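Local structure of 2-nitrobenzoate nitroreductase (Pseudomonas fluorescens, 4Z85) at residues Ala28-Ala42 and Asp76-Asn90. The protein is a flavoprotein that probably uses bound FMN to reduce the nitro group of 2-nitrobenzoate. Numbering follows the deposited sequence.
Sequences ALVTSLNSEGLCNAA and DTLKNIIEREQFVVN
The amide of Asn80, on the helix 77-84, spans both strands of the 28-42 hairpin: its ND2 donates to Asn40 OD1 at 2.9 Å and to Ser32 OG at 3.1 Å. Both acceptors lie close to the Asn80 amide plane, and Asn40 OD1 receives the N-H on a lone pair. Two bonds thus fix the rotation of Asn80, while Glu113 takes up Asn40 ND2. Further along, Asn90 holds the strand 28-33 alone, its ND2 donating to Leu29 O at 2.9 Å and to Thr31 OG1, which is also bonded to Pro130 O; its backbone N reaches the same Leu29 O from the opposite face of that carbonyl. The strands 28-33 and 86-90 pair antiparallel here, closing the six-stranded barrel of the flavin reductase-like fold, with Thr31 and Val88 bonded N to O in both directions. On the sheet face that carries Val30 and Val89, Val30 CG1, anti to its own N (chi1 178°), packs on Thr77 CG2 at 3.8 Å and on Phe87 CD2, and Ile81 CD1 sits over one face of the Phe87 ring, toward its rim. At the hairpin's tip, Arg84 bends at chi2 (-107°), so that Leu33 CB lies over one face of its guanidinium, toward the rim, and NH2 meets Asn34 O at 2.8 Å. Asn34 OD1 accepts from Glu36 N, an Asx turn, and from Leu38 N.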
loop_
_atom_site.group_PDB
_atom_site.type_symbol
_atom_site.label_atom_id
_atom_site.label_comp_id
_atom_site.label_asym_id
_atom_site.label_seq_id
_atom_site.Cartn_x
_atom_site.Cartn_y
_atom_site.Cartn_z
ATOM N N ALA A 28 6.953 -4.987 -2.370
ATOM C CA ALA A 28 7.020 -5.931 -3.481
ATOM C C ALA A 28 8.479 -6.085 -3.891
ATOM O O ALA A 28 9.058 -5.165 -4.458
ATOM C CB ALA A 28 6.174 -5.444 -4.665
ATOM N N LEU A 29 9.079 -7.232 -3.586
ATOM C CA LEU A 29 10.437 -7.492 -4.056
ATOM C C LEU A 29 10.295 -8.203 -5.396
ATOM O O LEU A 29 10.008 -9.383 -5.450
ATOM C CB LEU A 29 11.215 -8.318 -3.029
ATOM C CG LEU A 29 12.641 -8.743 -3.383
ATOM C CD1 LEU A 29 13.443 -7.571 -3.924
ATOM C CD2 LEU A 29 13.283 -9.332 -2.129
ATOM N N VAL A 30 10.434 -7.435 -6.463
ATOM C CA VAL A 30 10.148 -7.905 -7.817
ATOM C C VAL A 30 11.364 -8.588 -8.413
ATOM O O VAL A 30 12.437 -7.974 -8.505
ATOM C CB VAL A 30 9.705 -6.737 -8.708
ATOM C CG1 VAL A 30 9.454 -7.197 -10.149
ATOM C CG2 VAL A 30 8.436 -6.090 -8.131
ATOM N N THR A 31 11.193 -9.851 -8.799
ATOM C CA THR A 31 12.182 -10.511 -9.648
ATOM C C THR A 31 11.693 -10.506 -11.097
ATOM O O THR A 31 10.496 -10.696 -11.376
ATOM C CB THR A 31 12.495 -11.959 -9.193
ATOM O OG1 THR A 31 11.292 -12.672 -8.887
ATOM C CG2 THR A 31 13.405 -11.949 -7.965
ATOM N N SER A 32 12.631 -10.250 -12.007
ATOM C CA SER A 32 12.322 -10.164 -13.430
ATOM C C SER A 32 13.518 -10.697 -14.221
ATOM O O SER A 32 14.596 -10.854 -13.662
ATOM C CB SER A 32 11.985 -8.722 -13.825
ATOM O OG SER A 32 13.013 -7.815 -13.466
ATOM N N LEU A 33 13.322 -10.994 -15.505
ATOM C CA LEU A 33 14.415 -11.489 -16.351
ATOM C C LEU A 33 14.736 -10.540 -17.501
ATOM O O LEU A 33 13.829 -10.024 -18.152
ATOM C CB LEU A 33 14.067 -12.865 -16.917
ATOM C CG LEU A 33 13.916 -14.027 -15.945
ATOM C CD1 LEU A 33 13.427 -15.260 -16.691
ATOM C CD2 LEU A 33 15.242 -14.303 -15.259
ATOM N N ASN A 34 16.022 -10.314 -17.765
ATOM C CA ASN A 34 16.403 -9.496 -18.916
ATOM C C ASN A 34 16.543 -10.339 -20.189
ATOM O O ASN A 34 16.179 -11.520 -20.202
ATOM C CB ASN A 34 17.702 -8.721 -18.647
ATOM C CG ASN A 34 18.932 -9.619 -18.540
ATOM O OD1 ASN A 34 18.864 -10.835 -18.699
ATOM N ND2 ASN A 34 20.075 -9.000 -18.283
ATOM N N SER A 35 17.071 -9.725 -21.247
ATOM C CA SER A 35 17.221 -10.372 -22.554
ATOM C C SER A 35 18.033 -11.658 -22.498
ATOM O O SER A 35 17.809 -12.578 -23.278
ATOM C CB SER A 35 17.892 -9.421 -23.547
ATOM O OG SER A 35 17.172 -8.213 -23.674
ATOM N N GLU A 36 18.978 -11.709 -21.567
ATOM C CA GLU A 36 19.962 -12.780 -21.513
ATOM C C GLU A 36 19.605 -13.860 -20.497
ATOM O O GLU A 36 20.358 -14.816 -20.312
ATOM C CB GLU A 36 21.333 -12.189 -21.185
ATOM C CG GLU A 36 21.582 -10.852 -21.864
ATOM C CD GLU A 36 22.405 -9.899 -21.013
ATOM O OE1 GLU A 36 22.707 -10.234 -19.844
ATOM O OE2 GLU A 36 22.742 -8.805 -21.517
ATOM N N GLY A 37 18.461 -13.706 -19.835
ATOM C CA GLY A 37 18.036 -14.669 -18.831
ATOM C C GLY A 37 18.582 -14.344 -17.451
ATOM O O GLY A 37 18.437 -15.129 -16.512
ATOM N N LEU A 38 19.220 -13.184 -17.341
ATOM C CA LEU A 38 19.730 -12.687 -16.067
ATOM C C LEU A 38 18.568 -12.226 -15.186
ATOM O O LEU A 38 17.653 -11.564 -15.669
ATOM C CB LEU A 38 20.714 -11.538 -16.304
ATOM C CG LEU A 38 21.559 -10.997 -15.156
ATOM C CD1 LEU A 38 22.933 -11.646 -15.176
ATOM C CD2 LEU A 38 21.681 -9.482 -15.259
ATOM N N CYS A 39 18.606 -12.568 -13.903
ATOM C CA CYS A 39 17.513 -12.199 -13.005
ATOM C C CYS A 39 17.820 -10.946 -12.192
ATOM O O CYS A 39 18.763 -10.916 -11.397
ATOM C CB CYS A 39 17.181 -13.349 -12.057
ATOM S SG CYS A 39 15.760 -13.005 -10.935
ATOM N N ASN A 40 17.006 -9.915 -12.389
ATOM C CA ASN A 40 17.110 -8.702 -11.601
ATOM C C ASN A 40 16.121 -8.770 -10.444
ATOM O O ASN A 40 15.090 -9.438 -10.538
ATOM C CB ASN A 40 16.852 -7.468 -12.463
ATOM C CG ASN A 40 17.969 -7.210 -13.461
ATOM O OD1 ASN A 40 17.756 -7.246 -14.674
ATOM N ND2 ASN A 40 19.162 -6.935 -12.951
ATOM N N ALA A 41 16.466 -8.105 -9.346
ATOM C CA ALA A 41 15.600 -8.056 -8.170
ATOM C C ALA A 41 15.595 -6.636 -7.631
ATOM O O ALA A 41 16.650 -6.015 -7.503
ATOM C CB ALA A 41 16.068 -9.037 -7.118
ATOM N N ALA A 42 14.412 -6.090 -7.352
ATOM C CA ALA A 42 14.345 -4.719 -6.854
ATOM C C ALA A 42 13.089 -4.549 -6.005
ATOM O O ALA A 42 12.023 -5.020 -6.392
ATOM C CB ALA A 42 14.353 -3.721 -7.990
ATOM N N ASP A 76 16.392 -1.948 -13.979
ATOM C CA ASP A 76 16.000 -2.581 -15.239
ATOM C C ASP A 76 14.632 -3.238 -15.178
ATOM O O ASP A 76 14.193 -3.869 -16.146
ATOM C CB ASP A 76 17.017 -3.655 -15.619
ATOM C CG ASP A 76 18.421 -3.115 -15.732
ATOM O OD1 ASP A 76 18.666 -2.304 -16.649
ATOM O OD2 ASP A 76 19.275 -3.507 -14.906
ATOM N N THR A 77 13.980 -3.133 -14.026
ATOM C CA THR A 77 12.729 -3.842 -13.785
ATOM C C THR A 77 11.698 -3.602 -14.886
ATOM O O THR A 77 11.102 -4.554 -15.416
ATOM C CB THR A 77 12.122 -3.423 -12.443
ATOM O OG1 THR A 77 13.125 -3.520 -11.425
ATOM C CG2 THR A 77 10.929 -4.309 -12.083
ATOM N N LEU A 78 11.505 -2.336 -15.236
ATOM C CA LEU A 78 10.477 -1.950 -16.195
ATOM C C LEU A 78 10.719 -2.568 -17.571
ATOM O O LEU A 78 9.800 -3.102 -18.179
ATOM C CB LEU A 78 10.397 -0.428 -16.309
ATOM C CG LEU A 78 9.201 0.134 -17.075
ATOM C CD1 LEU A 78 7.900 -0.409 -16.498
ATOM C CD2 LEU A 78 9.204 1.657 -17.046
ATOM N N LYS A 79 11.953 -2.502 -18.057
ATOM C CA LYS A 79 12.268 -3.070 -19.367
ATOM C C LYS A 79 12.087 -4.590 -19.380
ATOM O O LYS A 79 11.561 -5.152 -20.342
ATOM C CB LYS A 79 13.698 -2.693 -19.777
ATOM C CG LYS A 79 14.099 -3.167 -21.168
ATOM C CD LYS A 79 15.454 -2.588 -21.567
ATOM C CE LYS A 79 15.806 -2.923 -23.002
ATOM N NZ LYS A 79 17.107 -2.317 -23.389
ATOM N N ASN A 80 12.505 -5.254 -18.305
ATOM C CA ASN A 80 12.332 -6.700 -18.182
ATOM C C ASN A 80 10.854 -7.101 -18.204
ATOM O O ASN A 80 10.462 -8.098 -18.829
ATOM C CB ASN A 80 12.968 -7.210 -16.888
ATOM C CG ASN A 80 14.480 -7.046 -16.860
ATOM O OD1 ASN A 80 15.098 -6.624 -17.841
ATOM N ND2 ASN A 80 15.085 -7.381 -15.717
ATOM N N ILE A 81 10.036 -6.310 -17.510
ATOM C CA ILE A 81 8.605 -6.581 -17.463
ATOM C C ILE A 81 7.958 -6.328 -18.831
ATOM O O ILE A 81 7.115 -7.106 -19.283
ATOM C CB ILE A 81 7.907 -5.722 -16.378
ATOM C CG1 ILE A 81 8.257 -6.260 -14.990
ATOM C CG2 ILE A 81 6.390 -5.700 -16.602
ATOM C CD1 ILE A 81 7.746 -5.384 -13.838
ATOM N N ILE A 82 8.358 -5.244 -19.483
ATOM C CA ILE A 82 7.849 -4.911 -20.815
ATOM C C ILE A 82 8.172 -6.011 -21.814
ATOM O O ILE A 82 7.306 -6.447 -22.582
ATOM C CB ILE A 82 8.429 -3.582 -21.318
ATOM C CG1 ILE A 82 7.823 -2.421 -20.538
ATOM C CG2 ILE A 82 8.171 -3.404 -22.810
ATOM C CD1 ILE A 82 8.449 -1.081 -20.836
ATOM N N GLU A 83 9.409 -6.487 -21.771
ATOM C CA GLU A 83 9.876 -7.497 -22.710
ATOM C C GLU A 83 9.250 -8.863 -22.464
ATOM O O GLU A 83 8.825 -9.525 -23.410
ATOM C CB GLU A 83 11.401 -7.605 -22.655
ATOM C CG GLU A 83 12.122 -6.367 -23.175
ATOM C CD GLU A 83 13.635 -6.440 -23.009
ATOM O OE1 GLU A 83 14.124 -7.270 -22.208
ATOM O OE2 GLU A 83 14.336 -5.659 -23.690
ATOM N N ARG A 84 9.173 -9.287 -21.202
ATOM C CA ARG A 84 8.696 -10.643 -20.926
ATOM C C ARG A 84 7.200 -10.725 -20.592
ATOM O O ARG A 84 6.610 -11.802 -20.663
ATOM C CB ARG A 84 9.501 -11.253 -19.781
ATOM C CG ARG A 84 10.999 -11.276 -20.008
ATOM C CD ARG A 84 11.462 -12.682 -20.293
ATOM N NE ARG A 84 12.914 -12.775 -20.415
ATOM C CZ ARG A 84 13.574 -13.924 -20.487
ATOM N NH1 ARG A 84 12.906 -15.068 -20.444
ATOM N NH2 ARG A 84 14.896 -13.931 -20.598
ATOM N N GLU A 85 6.603 -9.590 -20.219
ATOM C CA GLU A 85 5.202 -9.519 -19.791
ATOM C C GLU A 85 4.940 -10.464 -18.621
ATOM O O GLU A 85 3.807 -10.902 -18.392
ATOM C CB GLU A 85 4.269 -9.820 -20.968
ATOM C CG GLU A 85 4.548 -8.894 -22.142
ATOM C CD GLU A 85 3.639 -9.137 -23.328
ATOM O OE1 GLU A 85 2.525 -9.677 -23.133
ATOM O OE2 GLU A 85 4.047 -8.781 -24.454
ATOM N N GLN A 86 6.006 -10.760 -17.880
ATOM C CA GLN A 86 5.946 -11.640 -16.726
ATOM C C GLN A 86 6.876 -11.137 -15.646
ATOM O O GLN A 86 7.904 -10.529 -15.953
ATOM C CB GLN A 86 6.359 -13.070 -17.075
ATOM C CG GLN A 86 5.716 -13.691 -18.275
ATOM C CD GLN A 86 6.184 -15.118 -18.463
ATOM O OE1 GLN A 86 7.235 -15.510 -17.952
ATOM N NE2 GLN A 86 5.404 -15.905 -19.181
ATOM N N PHE A 87 6.526 -11.416 -14.392
ATOM C CA PHE A 87 7.431 -11.135 -13.270
ATOM C C PHE A 87 6.898 -11.752 -11.994
ATOM O O PHE A 87 5.749 -12.223 -11.948
ATOM C CB PHE A 87 7.657 -9.625 -13.081
ATOM C CG PHE A 87 6.400 -8.829 -12.830
ATOM C CD1 PHE A 87 5.575 -8.458 -13.883
ATOM C CD2 PHE A 87 6.070 -8.410 -11.545
ATOM C CE1 PHE A 87 4.429 -7.708 -13.661
ATOM C CE2 PHE A 87 4.931 -7.655 -11.317
ATOM C CZ PHE A 87 4.104 -7.305 -12.373
ATOM N N VAL A 88 7.741 -11.774 -10.963
ATOM C CA VAL A 88 7.308 -12.313 -9.678
ATOM C C VAL A 88 7.348 -11.231 -8.623
ATOM O O VAL A 88 8.333 -10.501 -8.518
ATOM C CB VAL A 88 8.179 -13.488 -9.202
ATOM C CG1 VAL A 88 7.856 -13.861 -7.737
ATOM C CG2 VAL A 88 7.987 -14.699 -10.116
ATOM N N VAL A 89 6.266 -11.132 -7.860
ATOM C CA VAL A 89 6.295 -10.325 -6.643
ATOM C C VAL A 89 6.610 -11.230 -5.451
ATOM O O VAL A 89 5.827 -12.083 -5.076
ATOM C CB VAL A 89 4.958 -9.586 -6.411
ATOM C CG1 VAL A 89 4.979 -8.866 -5.057
ATOM C CG2 VAL A 89 4.701 -8.592 -7.537
ATOM N N ASN A 90 7.777 -11.038 -4.858
ATOM C CA ASN A 90 8.168 -11.780 -3.673
ATOM C C ASN A 90 7.846 -10.946 -2.463
ATOM O O ASN A 90 8.256 -9.787 -2.401
ATOM C CB ASN A 90 9.665 -12.101 -3.668
ATOM C CG ASN A 90 10.096 -12.890 -4.880
ATOM O OD1 ASN A 90 10.005 -14.120 -4.886
ATOM N ND2 ASN A 90 10.561 -12.193 -5.911
HETATM O O HOH W 1 13.238 -6.879 -11.145
HETATM O O HOH W 2 10.538 -10.228 -16.604
HETATM O O HOH W 3 13.688 -9.527 -20.892
#